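Long-range contacts in 5'-Methylthioadenosine Nucleosidase (Arabidopsis thaliana, PDB 2H8G), which is a plant nucleosidase of the phosphorylase superfamily, with adenine bound in its pocket: residues Ser49-Ser54 and Leu64-His69; Val29-Ala34 and Ile110-Gly115; Ser134-His139 and Leu175-Ser180; Pro162-Glu167 and Thr253-Phe258. One frame throughout, in Å; residues are numbered along the deposited sequence.

Contact 1. Residues Ser49-Ser54 and Leu64-His69; sequences SETTDS and LYHGVH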
loop_
_atom_site.group_PDB
_atom_site.type_symbol
_atom_site.label_atom_id
_atom_site.label_comp_id
_atom_site.label_asym_id
_atom_site.label_seq_id
_atom_site.Cartn_x
_atom_site.Cartn_y
_atom_site.Cartn_z
ATOM N N SER A 49 21.855 16.048 -5.014
ATOM C CA SER A 49 22.672 15.419 -3.983
ATOM C C SER A 49 21.823 14.547 -3.064
ATOM O O SER A 49 20.713 14.923 -2.686
ATOM C CB SER A 49 23.389 16.486 -3.153
ATOM O OG SER A 49 24.241 17.276 -3.967
ATOM N N GLU A 50 22.358 13.385 -2.707
ATOM C CA GLU A 50 21.657 12.458 -1.827
ATOM C C GLU A 50 21.751 12.951 -0.390
ATOM O O GLU A 50 22.834 12.968 0.194
ATOM C CB GLU A 50 22.279 11.064 -1.929
ATOM C CG GLU A 50 21.478 9.976 -1.235
ATOM C CD GLU A 50 22.189 8.639 -1.231
ATOM O OE1 GLU A 50 22.688 8.223 -2.298
ATOM O OE2 GLU A 50 22.243 7.999 -0.161
ATOM N N THR A 51 20.619 13.359 0.176
ATOM C CA THR A 51 20.594 13.843 1.551
ATOM C C THR A 51 21.029 12.723 2.488
ATOM O O THR A 51 20.435 11.646 2.504
ATOM C CB THR A 51 19.183 14.304 1.965
ATOM O OG1 THR A 51 18.280 13.194 1.898
ATOM C CG2 THR A 51 18.691 15.408 1.046
ATOM N N THR A 52 22.074 12.979 3.266
ATOM C CA THR A 52 22.585 11.982 4.197
ATOM C C THR A 52 22.077 12.221 5.615
ATOM O O THR A 52 22.163 11.340 6.470
ATOM C CB THR A 52 24.128 11.981 4.216
ATOM O OG1 THR A 52 24.604 13.288 4.562
ATOM C CG2 THR A 52 24.676 11.589 2.851
ATOM N N ASP A 53 21.538 13.413 5.857
ATOM C CA ASP A 53 21.030 13.759 7.178
ATOM C C ASP A 53 19.636 13.195 7.438
ATOM O O ASP A 53 18.954 13.618 8.372
ATOM C CB ASP A 53 21.016 15.281 7.354
ATOM C CG ASP A 53 20.116 15.977 6.354
ATOM O OD1 ASP A 53 18.888 15.758 6.405
ATOM O OD2 ASP A 53 20.639 16.744 5.516
ATOM N N SER A 54 19.220 12.238 6.612
ATOM C CA SER A 54 17.911 11.600 6.751
ATOM C C SER A 54 16.790 12.605 7.007
ATOM O O SER A 54 16.308 12.744 8.132
ATOM C CB SER A 54 17.949 10.571 7.883
ATOM O OG SER A 54 18.322 11.173 9.111
ATOM N N LEU A 64 16.390 10.153 -0.461
ATOM C CA LEU A 64 15.914 11.458 -0.896
ATOM C C LEU A 64 17.037 12.267 -1.531
ATOM O O LEU A 64 18.059 12.526 -0.897
ATOM C CB LEU A 64 15.336 12.232 0.292
ATOM C CG LEU A 64 14.978 13.703 0.054
ATOM C CD1 LEU A 64 13.941 13.818 -1.060
ATOM C CD2 LEU A 64 14.450 14.310 1.342
ATOM N N TYR A 65 16.852 12.651 -2.789
ATOM C CA TYR A 65 17.849 13.456 -3.487
ATOM C C TYR A 65 17.262 14.853 -3.616
ATOM O O TYR A 65 16.106 15.008 -4.013
ATOM C CB TYR A 65 18.140 12.909 -4.888
ATOM C CG TYR A 65 18.582 11.465 -4.942
ATOM C CD1 TYR A 65 17.650 10.432 -4.975
ATOM C CD2 TYR A 65 19.938 11.132 -4.983
ATOM C CE1 TYR A 65 18.050 9.103 -5.054
ATOM C CE2 TYR A 65 20.351 9.803 -5.060
ATOM C CZ TYR A 65 19.400 8.793 -5.097
ATOM O OH TYR A 65 19.796 7.478 -5.177
ATOM N N HIS A 66 18.046 15.868 -3.270
ATOM C CA HIS A 66 17.562 17.237 -3.363
ATOM C C HIS A 66 18.485 18.085 -4.228
ATOM O O HIS A 66 19.666 17.776 -4.392
ATOM C CB HIS A 66 17.433 17.858 -1.967
ATOM C CG HIS A 66 18.744 18.148 -1.304
ATOM N ND1 HIS A 66 19.714 17.187 -1.112
ATOM C CD2 HIS A 66 19.240 19.292 -0.777
ATOM C CE1 HIS A 66 20.749 17.726 -0.494
ATOM N NE2 HIS A 66 20.488 19.003 -0.279
ATOM N N GLY A 67 17.928 19.151 -4.788
ATOM C CA GLY A 67 18.706 20.030 -5.635
ATOM C C GLY A 67 17.870 21.199 -6.105
ATOM O O GLY A 67 16.681 21.289 -5.793
ATOM N N VAL A 68 18.490 22.101 -6.856
ATOM C CA VAL A 68 17.785 23.270 -7.359
ATOM C C VAL A 68 18.063 23.496 -8.838
ATOM O O VAL A 68 19.207 23.418 -9.290
ATOM C CB VAL A 68 18.190 24.545 -6.585
ATOM C CG1 VAL A 68 17.374 25.730 -7.075
ATOM C CG2 VAL A 68 17.987 24.334 -5.091
ATOM N N HIS A 69 17.001 23.761 -9.588
ATOM C CA HIS A 69 17.110 24.022 -11.014
ATOM C C HIS A 69 16.289 25.268 -11.300
ATOM O O HIS A 69 15.064 25.248 -11.197
ATOM C CB HIS A 69 16.562 22.848 -11.825
ATOM C CG HIS A 69 16.756 22.999 -13.301
ATOM N ND1 HIS A 69 18.003 23.033 -13.886
ATOM C CD2 HIS A 69 15.863 23.138 -14.309
ATOM C CE1 HIS A 69 17.871 23.186 -15.192
ATOM N NE2 HIS A 69 16.582 23.253 -15.474
HETATM O O HOH W 1 22.314 19.711 -4.632
HETATM O O HOH W 2 18.368 10.113 1.665
#

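Contact 2. Residues Val29-Ala34 and Ile110-Gly115; sequences VVFVIA and IIINAG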
loop_
_atom_site.group_PDB
_atom_site.type_symbol
_atom_site.label_atom_id
_atom_site.label_comp_id
_atom_site.label_asym_id
_atom_site.label_seq_id
_atom_site.Cartn_x
_atom_site.Cartn_y
_atom_site.Cartn_z
ATOM N N VAL A 29 8.796 20.549 -6.559
ATOM C CA VAL A 29 8.293 19.362 -7.234
ATOM C C VAL A 29 8.923 18.137 -6.598
ATOM O O VAL A 29 10.111 18.139 -6.283
ATOM C CB VAL A 29 8.673 19.361 -8.729
ATOM C CG1 VAL A 29 8.133 18.103 -9.405
ATOM C CG2 VAL A 29 8.139 20.614 -9.405
ATOM N N VAL A 30 8.124 17.093 -6.402
ATOM C CA VAL A 30 8.637 15.852 -5.845
ATOM C C VAL A 30 8.423 14.741 -6.859
ATOM O O VAL A 30 7.308 14.548 -7.347
ATOM C CB VAL A 30 7.910 15.434 -4.542
ATOM C CG1 VAL A 30 8.271 13.995 -4.186
ATOM C CG2 VAL A 30 8.305 16.356 -3.395
ATOM N N PHE A 31 9.500 14.044 -7.200
ATOM C CA PHE A 31 9.413 12.907 -8.108
ATOM C C PHE A 31 9.382 11.673 -7.221
ATOM O O PHE A 31 10.221 11.530 -6.332
ATOM C CB PHE A 31 10.651 12.779 -9.003
ATOM C CG PHE A 31 10.634 13.660 -10.219
ATOM C CD1 PHE A 31 10.967 15.007 -10.126
ATOM C CD2 PHE A 31 10.307 13.135 -11.468
ATOM C CE1 PHE A 31 10.977 15.821 -11.261
ATOM C CE2 PHE A 31 10.313 13.941 -12.610
ATOM C CZ PHE A 31 10.651 15.285 -12.504
ATOM N N VAL A 32 8.405 10.798 -7.442
ATOM C CA VAL A 32 8.327 9.552 -6.694
ATOM C C VAL A 32 8.756 8.518 -7.725
ATOM O O VAL A 32 8.089 8.342 -8.747
ATOM C CB VAL A 32 6.896 9.253 -6.215
ATOM C CG1 VAL A 32 6.836 7.850 -5.628
ATOM C CG2 VAL A 32 6.478 10.279 -5.166
ATOM N N ILE A 33 9.889 7.868 -7.471
ATOM C CA ILE A 33 10.448 6.880 -8.393
ATOM C C ILE A 33 10.761 5.588 -7.645
ATOM O O ILE A 33 11.513 5.582 -6.670
ATOM C CB ILE A 33 11.721 7.450 -9.063
ATOM C CG1 ILE A 33 11.365 8.770 -9.764
ATOM C CG2 ILE A 33 12.298 6.451 -10.057
ATOM C CD1 ILE A 33 12.527 9.460 -10.460
ATOM N N ALA A 34 10.182 4.489 -8.119
ATOM C CA ALA A 34 10.335 3.188 -7.477
ATOM C C ALA A 34 11.724 2.561 -7.477
ATOM O O ALA A 34 12.142 1.994 -6.466
ATOM C CB ALA A 34 9.349 2.206 -8.083
ATOM N N ILE A 110 3.404 19.884 -6.663
ATOM C CA ILE A 110 2.970 18.850 -7.588
ATOM C C ILE A 110 3.876 17.635 -7.466
ATOM O O ILE A 110 5.062 17.761 -7.156
ATOM C CB ILE A 110 2.999 19.394 -9.040
ATOM C CG1 ILE A 110 2.467 18.348 -10.025
ATOM C CG2 ILE A 110 4.412 19.821 -9.402
ATOM C CD1 ILE A 110 2.131 18.935 -11.399
ATOM N N ILE A 111 3.307 16.454 -7.696
ATOM C CA ILE A 111 4.060 15.210 -7.619
ATOM C C ILE A 111 4.148 14.599 -9.007
ATOM O O ILE A 111 3.187 14.634 -9.764
ATOM C CB ILE A 111 3.354 14.188 -6.704
ATOM C CG1 ILE A 111 3.297 14.717 -5.273
ATOM C CG2 ILE A 111 4.083 12.848 -6.755
ATOM C CD1 ILE A 111 2.336 13.961 -4.393
ATOM N N ILE A 112 5.311 14.058 -9.346
ATOM C CA ILE A 112 5.478 13.400 -10.632
ATOM C C ILE A 112 5.933 11.977 -10.350
ATOM O O ILE A 112 6.991 11.771 -9.760
ATOM C CB ILE A 112 6.562 14.063 -11.516
ATOM C CG1 ILE A 112 6.209 15.526 -11.788
ATOM C CG2 ILE A 112 6.688 13.289 -12.833
ATOM C CD1 ILE A 112 7.265 16.265 -12.592
ATOM N N ASN A 113 5.117 11.002 -10.737
ATOM C CA ASN A 113 5.470 9.596 -10.564
ATOM C C ASN A 113 6.075 9.198 -11.907
ATOM O O ASN A 113 5.369 9.083 -12.900
ATOM C CB ASN A 113 4.216 8.758 -10.277
ATOM C CG ASN A 113 4.506 7.265 -10.207
ATOM O OD1 ASN A 113 3.668 6.444 -10.593
ATOM N ND2 ASN A 113 5.684 6.904 -9.698
ATOM N N ALA A 114 7.392 9.025 -11.941
ATOM C CA ALA A 114 8.072 8.662 -13.179
ATOM C C ALA A 114 8.654 7.269 -13.057
ATOM O O ALA A 114 9.237 6.922 -12.033
ATOM C CB ALA A 114 9.182 9.673 -13.479
ATOM N N GLY A 115 8.489 6.463 -14.101
ATOM C CA GLY A 115 9.029 5.120 -14.063
ATOM C C GLY A 115 8.731 4.342 -15.324
ATOM O O GLY A 115 8.061 4.839 -16.233
HETATM O O HOH W 3 9.006 4.520 -10.734
#

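Contact 3. Residues Ser134-His139 and Leu175-Ser180; sequences SDVVFH and LSTGDS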
loop_
_atom_site.group_PDB
_atom_site.type_symbol
_atom_site.label_atom_id
_atom_site.label_comp_id
_atom_site.label_asym_id
_atom_site.label_seq_id
_atom_site.Cartn_x
_atom_site.Cartn_y
_atom_site.Cartn_z
ATOM N N SER A 134 -3.511 9.709 -18.396
ATOM C CA SER A 134 -4.783 10.429 -18.290
ATOM C C SER A 134 -5.460 10.123 -16.952
ATOM O O SER A 134 -5.785 11.030 -16.186
ATOM C CB SER A 134 -5.713 10.040 -19.446
ATOM O OG SER A 134 -5.849 8.634 -19.561
ATOM N N ASP A 135 -5.693 8.841 -16.691
ATOM C CA ASP A 135 -6.280 8.405 -15.430
ATOM C C ASP A 135 -5.658 7.072 -15.058
ATOM O O ASP A 135 -4.975 6.447 -15.870
ATOM C CB ASP A 135 -7.813 8.297 -15.503
ATOM C CG ASP A 135 -8.300 7.475 -16.675
ATOM O OD1 ASP A 135 -7.552 6.609 -17.167
ATOM O OD2 ASP A 135 -9.459 7.689 -17.091
ATOM N N VAL A 136 -5.895 6.640 -13.828
ATOM C CA VAL A 136 -5.297 5.410 -13.343
ATOM C C VAL A 136 -6.278 4.554 -12.555
ATOM O O VAL A 136 -7.187 5.066 -11.913
ATOM C CB VAL A 136 -4.072 5.750 -12.465
ATOM C CG1 VAL A 136 -4.517 6.536 -11.231
ATOM C CG2 VAL A 136 -3.329 4.487 -12.090
ATOM N N VAL A 137 -6.084 3.243 -12.627
ATOM C CA VAL A 137 -6.924 2.281 -11.928
ATOM C C VAL A 137 -6.067 1.123 -11.428
ATOM O O VAL A 137 -4.899 1.003 -11.812
ATOM C CB VAL A 137 -8.000 1.672 -12.871
ATOM C CG1 VAL A 137 -8.942 2.753 -13.361
ATOM C CG2 VAL A 137 -7.334 0.980 -14.055
ATOM N N PHE A 138 -6.651 0.294 -10.561
ATOM C CA PHE A 138 -5.994 -0.923 -10.062
ATOM C C PHE A 138 -6.677 -2.085 -10.780
ATOM O O PHE A 138 -7.885 -2.033 -11.012
ATOM C CB PHE A 138 -6.243 -1.178 -8.569
ATOM C CG PHE A 138 -5.518 -0.254 -7.635
ATOM C CD1 PHE A 138 -6.130 0.901 -7.174
ATOM C CD2 PHE A 138 -4.251 -0.577 -7.158
ATOM C CE1 PHE A 138 -5.498 1.722 -6.242
ATOM C CE2 PHE A 138 -3.609 0.237 -6.229
ATOM C CZ PHE A 138 -4.232 1.386 -5.767
ATOM N N HIS A 139 -5.928 -3.131 -11.114
ATOM C CA HIS A 139 -6.538 -4.301 -11.745
ATOM C C HIS A 139 -6.485 -5.533 -10.844
ATOM O O HIS A 139 -7.035 -6.575 -11.197
ATOM C CB HIS A 139 -5.889 -4.629 -13.101
ATOM C CG HIS A 139 -4.393 -4.710 -13.070
ATOM N ND1 HIS A 139 -3.703 -5.794 -12.568
ATOM C CD2 HIS A 139 -3.456 -3.835 -13.499
ATOM C CE1 HIS A 139 -2.402 -5.579 -12.692
ATOM N NE2 HIS A 139 -2.227 -4.398 -13.253
ATOM N N LEU A 175 -3.538 4.101 -17.187
ATOM C CA LEU A 175 -2.576 3.237 -16.521
ATOM C C LEU A 175 -3.307 2.288 -15.570
ATOM O O LEU A 175 -4.206 2.707 -14.842
ATOM C CB LEU A 175 -1.591 4.093 -15.712
ATOM C CG LEU A 175 -0.612 3.356 -14.787
ATOM C CD1 LEU A 175 0.286 2.457 -15.609
ATOM C CD2 LEU A 175 0.218 4.366 -13.997
ATOM N N SER A 176 -2.922 1.015 -15.579
ATOM C CA SER A 176 -3.526 0.027 -14.693
ATOM C C SER A 176 -2.411 -0.534 -13.813
ATOM O O SER A 176 -1.396 -1.041 -14.315
ATOM C CB SER A 176 -4.202 -1.081 -15.505
ATOM O OG SER A 176 -4.975 -1.909 -14.655
ATOM N N THR A 177 -2.617 -0.426 -12.506
ATOM C CA THR A 177 -1.656 -0.835 -11.491
ATOM C C THR A 177 -1.995 -2.130 -10.771
ATOM O O THR A 177 -3.157 -2.404 -10.477
ATOM C CB THR A 177 -1.546 0.278 -10.418
ATOM O OG1 THR A 177 -1.078 1.482 -11.039
ATOM C CG2 THR A 177 -0.616 -0.132 -9.281
ATOM N N GLY A 178 -0.960 -2.907 -10.470
ATOM C CA GLY A 178 -1.121 -4.142 -9.730
ATOM C C GLY A 178 0.225 -4.485 -9.119
ATOM O O GLY A 178 1.258 -4.040 -9.621
ATOM N N ASP A 179 0.241 -5.280 -8.057
ATOM C CA ASP A 179 1.513 -5.624 -7.436
ATOM C C ASP A 179 2.275 -6.791 -8.035
ATOM O O ASP A 179 3.264 -7.244 -7.455
ATOM C CB ASP A 179 1.326 -5.855 -5.942
ATOM C CG ASP A 179 1.239 -4.561 -5.183
ATOM O OD1 ASP A 179 0.114 -4.103 -4.901
ATOM O OD2 ASP A 179 2.307 -3.989 -4.890
ATOM N N SER A 180 1.823 -7.285 -9.181
ATOM C CA SER A 180 2.517 -8.380 -9.844
ATOM C C SER A 180 3.110 -7.876 -11.151
ATOM O O SER A 180 2.507 -7.061 -11.846
ATOM C CB SER A 180 1.561 -9.544 -10.109
ATOM O OG SER A 180 1.124 -10.126 -8.893
HETATM O O HOH W 4 0.925 -4.871 -12.559
#

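Contact 4. Residues Pro162-Glu167 and Thr253-Phe258; sequences PNLLKE and TKVINF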
loop_
_atom_site.group_PDB
_atom_site.type_symbol
_atom_site.label_atom_id
_atom_site.label_comp_id
_atom_site.label_asym_id
_atom_site.label_seq_id
_atom_site.Cartn_x
_atom_site.Cartn_y
_atom_site.Cartn_z
ATOM N N PRO A 162 -2.788 20.217 -20.152
ATOM C CA PRO A 162 -3.000 20.412 -21.589
ATOM C C PRO A 162 -1.860 21.105 -22.330
ATOM O O PRO A 162 -1.490 20.688 -23.429
ATOM C CB PRO A 162 -4.299 21.211 -21.636
ATOM C CG PRO A 162 -4.231 22.023 -20.378
ATOM C CD PRO A 162 -3.769 20.992 -19.371
ATOM N N ASN A 163 -1.303 22.157 -21.738
ATOM C CA ASN A 163 -0.211 22.880 -22.386
ATOM C C ASN A 163 1.063 22.048 -22.460
ATOM O O ASN A 163 1.801 22.113 -23.445
ATOM C CB ASN A 163 0.071 24.199 -21.662
ATOM C CG ASN A 163 -1.077 25.180 -21.776
ATOM O OD1 ASN A 163 -1.664 25.338 -22.846
ATOM N ND2 ASN A 163 -1.393 25.854 -20.678
ATOM N N LEU A 164 1.322 21.264 -21.418
ATOM C CA LEU A 164 2.504 20.413 -21.390
ATOM C C LEU A 164 2.411 19.407 -22.528
ATOM O O LEU A 164 3.375 19.179 -23.253
ATOM C CB LEU A 164 2.594 19.675 -20.048
ATOM C CG LEU A 164 3.751 18.699 -19.807
ATOM C CD1 LEU A 164 3.838 18.388 -18.318
ATOM C CD2 LEU A 164 3.548 17.413 -20.596
ATOM N N LEU A 165 1.233 18.816 -22.682
ATOM C CA LEU A 165 1.002 17.823 -23.720
ATOM C C LEU A 165 1.112 18.427 -25.122
ATOM O O LEU A 165 1.612 17.784 -26.042
ATOM C CB LEU A 165 -0.379 17.190 -23.523
ATOM C CG LEU A 165 -0.714 15.920 -24.308
ATOM C CD1 LEU A 165 0.243 14.809 -23.918
ATOM C CD2 LEU A 165 -2.148 15.505 -24.013
ATOM N N LYS A 166 0.653 19.664 -25.273
ATOM C CA LYS A 166 0.693 20.354 -26.561
ATOM C C LYS A 166 2.111 20.800 -26.935
ATOM O O LYS A 166 2.391 21.115 -28.096
ATOM C CB LYS A 166 -0.246 21.566 -26.526
ATOM C CG LYS A 166 -0.244 22.390 -27.797
ATOM C CD LYS A 166 -0.593 21.533 -28.998
ATOM C CE LYS A 166 -0.254 22.258 -30.284
ATOM N NZ LYS A 166 1.192 22.606 -30.322
ATOM N N GLU A 167 2.998 20.824 -25.948
ATOM C CA GLU A 167 4.381 21.236 -26.154
ATOM C C GLU A 167 5.302 20.042 -26.367
ATOM O O GLU A 167 6.118 20.024 -27.290
ATOM C CB GLU A 167 4.865 22.032 -24.942
ATOM C CG GLU A 167 6.356 22.319 -24.921
ATOM C CD GLU A 167 6.718 23.594 -25.644
ATOM O OE1 GLU A 167 6.520 23.665 -26.875
ATOM O OE2 GLU A 167 7.200 24.530 -24.971
ATOM N N THR A 253 13.267 15.719 -17.983
ATOM C CA THR A 253 14.001 16.977 -18.032
ATOM C C THR A 253 13.193 18.039 -18.763
ATOM O O THR A 253 13.132 19.189 -18.327
ATOM C CB THR A 253 15.357 16.798 -18.726
ATOM O OG1 THR A 253 16.166 15.901 -17.955
ATOM C CG2 THR A 253 16.072 18.134 -18.855
ATOM N N LYS A 254 12.565 17.657 -19.872
ATOM C CA LYS A 254 11.754 18.599 -20.630
ATOM C C LYS A 254 10.546 19.032 -19.807
ATOM O O LYS A 254 10.100 20.173 -19.890
ATOM C CB LYS A 254 11.286 17.970 -21.943
ATOM C CG LYS A 254 12.404 17.741 -22.942
ATOM C CD LYS A 254 11.872 17.117 -24.217
ATOM C CE LYS A 254 12.986 16.891 -25.224
ATOM N NZ LYS A 254 13.617 18.178 -25.629
ATOM N N VAL A 255 10.017 18.118 -19.003
ATOM C CA VAL A 255 8.867 18.438 -18.174
ATOM C C VAL A 255 9.269 19.445 -17.098
ATOM O O VAL A 255 8.553 20.413 -16.845
ATOM C CB VAL A 255 8.284 17.161 -17.524
ATOM C CG1 VAL A 255 7.268 17.532 -16.457
ATOM C CG2 VAL A 255 7.622 16.296 -18.599
ATOM N N ILE A 256 10.422 19.223 -16.475
ATOM C CA ILE A 256 10.901 20.132 -15.441
ATOM C C ILE A 256 11.109 21.536 -16.000
ATOM O O ILE A 256 10.683 22.522 -15.395
ATOM C CB ILE A 256 12.221 19.624 -14.816
ATOM C CG1 ILE A 256 11.922 18.466 -13.864
ATOM C CG2 ILE A 256 12.924 20.750 -14.070
ATOM C CD1 ILE A 256 10.941 18.827 -12.761
ATOM N N ASN A 257 11.750 21.628 -17.159
ATOM C CA ASN A 257 11.990 22.932 -17.764
ATOM C C ASN A 257 10.702 23.615 -18.210
ATOM O O ASN A 257 10.639 24.843 -18.284
ATOM C CB ASN A 257 12.964 22.803 -18.935
ATOM C CG ASN A 257 14.404 22.697 -18.475
ATOM O OD1 ASN A 257 14.904 23.570 -17.762
ATOM N ND2 ASN A 257 15.081 21.628 -18.875
ATOM N N PHE A 258 9.672 22.824 -18.494
ATOM C CA PHE A 258 8.386 23.379 -18.905
ATOM C C PHE A 258 7.665 23.956 -17.690
ATOM O O PHE A 258 7.114 25.057 -17.741
ATOM C CB PHE A 258 7.506 22.298 -19.529
ATOM C CG PHE A 258 6.159 22.796 -19.967
ATOM C CD1 PHE A 258 6.007 23.446 -21.186
ATOM C CD2 PHE A 258 5.045 22.632 -19.150
ATOM C CE1 PHE A 258 4.763 23.925 -21.588
ATOM C CE2 PHE A 258 3.796 23.110 -19.543
ATOM C CZ PHE A 258 3.656 23.756 -20.765
#

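Contact 1. Residues Ser49-Ser54 and Leu64-His69
Ser-49 and His-66 face each other as an antiparallel hydrogen-bonded pair, and Glu-50 with Tyr-65 forms the adjoining non-hydrogen-bonded pair, their CA atoms 4.3 Å apart. Besides the exchange of backbone bonds between Ser-49 and His-66, the histidine side chain folds back onto the same partner. Its CG sits between the backbone N and the carbonyl carbon (chi1 71°), and ND1 donates to Ser-49 O at 2.9 Å. That bond is bent, 136° at the hydrogen, and comes from above the carbonyl plane, on the face opposite the one used by His-66 N. Thr-51 repeats the theme with a hydroxyl: OG1 donates to Leu-64 O at 2.9 Å, beside its own backbone N, nearly in line with that C=O (170°). Its methyl CG2 lies 3.0 Å from His-66 ND1, a tight approach. On the other face, Glu-50 CB and CG run past the CD2-CE2 side of the Tyr-65 ring, CB 3.8 Å from CD2; the ring reaches Leu-40 and Val-43 of helix 36-45. Each of two backbone oxygens, Ser-49 O and Leu-64 O, is gripped by a main-chain and a side-chain donor, and the ND1 bond implies that this nitrogen carries a proton.

Contact 2. Residues Val29-Ala34 and Ile110-Gly115
Phe-31 and Ile-112 lie side by side on one face of a parallel strand pair, pointing the same way, with CB of the isoleucine over one face of the ring. Ile-112 CB stands 4.1 Å from the ring centroid, 22° off the normal and displaced toward the rim. CG2 lies close to CE2 and CD2, while CD1 reaches the far end of the ring, 3.5 Å from Phe-31 CZ. Ile-112 CG1 is anti to the carbonyl carbon (chi1 -59°), and with chi2 extended CD1 also meets Val-29 CG1, at 3.8 Å. Ala-114 CB approaches the ring near its plane, at the CD2 edge. On the other face, Val-32 and Ile-111 touch through their CG2 methyls at 3.9 Å, and next to them Asn-113 turns its amide back to the neighbouring strand. Its ND2 gives a hydrogen bond to Val-32 O at 3.0 Å, leaving in the amide plane but arriving 39° above the carbonyl plane; Ala-114 N adds a weak bond to the same oxygen. Asn-113 OD1 accepts from Lys-221 NZ, so both ends of this buried amide are used. Helix 233-259 covers the Phe-31 and Ile-112 face, and helix 92-106 the Val-30 and Val-32 face. Parallel strands buried between helices in this way are characteristic of the alpha/beta core of the phosphorylase superfamily.

Contact 3. Residues Ser134-His139 and Leu175-Ser180
His-139 packs its ring against the backbone at the end of strand 175-177, just where its own strand, 135-138, runs out. CB lies beside Ser-176. CG is held between the backbone N and the carbonyl carbon (chi1 50°), which starts the ring back across the neighbouring strand. From there Thr-177 O sits over one face, 3.3 Å above the ring plane and displaced toward the rim, while the same oxygen accepts a hydrogen bond from His-139 N at 2.9 Å. On the CD2 side Ser-176 OG is near the ring plane; the modelled separation is too short to be trusted, and this hydroxyl bonds to Asn-194 ND2. ND1 lies 4.0 Å from Thr-177 O, and CE1 reaches Gly-178 CA at 3.5 Å. At the tip, NE2 makes a weak bond to a water that donates to Ser-180 O. Behind the histidine the strands pair in parallel, with Thr-177 N bonded to Val-137 O at 2.8 Å. Asp-187 and Ile-191 of helix 185-193 and Lys-199 of strand 198-200 touch the ring, while helix 203-212 packs on the sheet face that carries Val-136 and Phe-138, and Ser-180 OG accepts from Arg-142 N of the second subunit.

Contact 4. Residues Pro162-Glu167 and Thr253-Phe258
Helix-on-helix packing joins the short helix 162-168 to the long helix 233-259 near its C-terminal end, and Phe-258 spans most of the distance between them. The segment axes stay 11.0 Å apart at closest and their directions differ by 129°. Phe-258 CG is anti to the backbone N (chi1 180°), and the ring beyond it lies against helix 162-168, from Asn-163 to Glu-167. Leu-164 CA stands over one face, 3.9 Å from the ring centroid and 28° off the normal, a CH-pi contact made by the backbone. Around it, Leu-164 CB is 3.7 Å from CE2, and Asn-163 CB comes equally near CZ. In this alpha/beta fold the long helix also lies on the central sheet, so Phe-258 points to helix 162-168, while Val-255 and Ile-256 reach strand residues Ile-112 and Phe-31. Farther along the leucine, CD1 meets Val-255 CG1 at 4.0 Å. Glu-167 brings its aliphatic part to the CD1-CE1 side of the ring, with CB 3.9 Å from CE1. Arg-262 adds a cation-pi contact to Phe-258, and Asn-163 ND2 bonds to Asp-266 O in the C-terminal tail.

How the contacts relate
Contacts 1, 2 and 3 all belong to one mixed sheet, whereas contact 4 joins two helices. Contacts 2, 3 and 4 are buried, and the centre of contact 2 is about 6 Å from that of the chain; contact 1 is partly buried, with exposed residues. Side-chain donors bond to backbone oxygens across contacts 1 and 2, but the direct hydrogen bonds across contact 3 are all main-chain, and contact 4 has none and rests on apolar and CH-pi packing. Helix 233-259 links three of them: Ile-256 packs on Phe-31 of contact 2, and Asn-257 pairs with His-69 of contact 1 by a probable hydrogen bond. In contact 3 the His-139 side chain is about 6 Å from adenine.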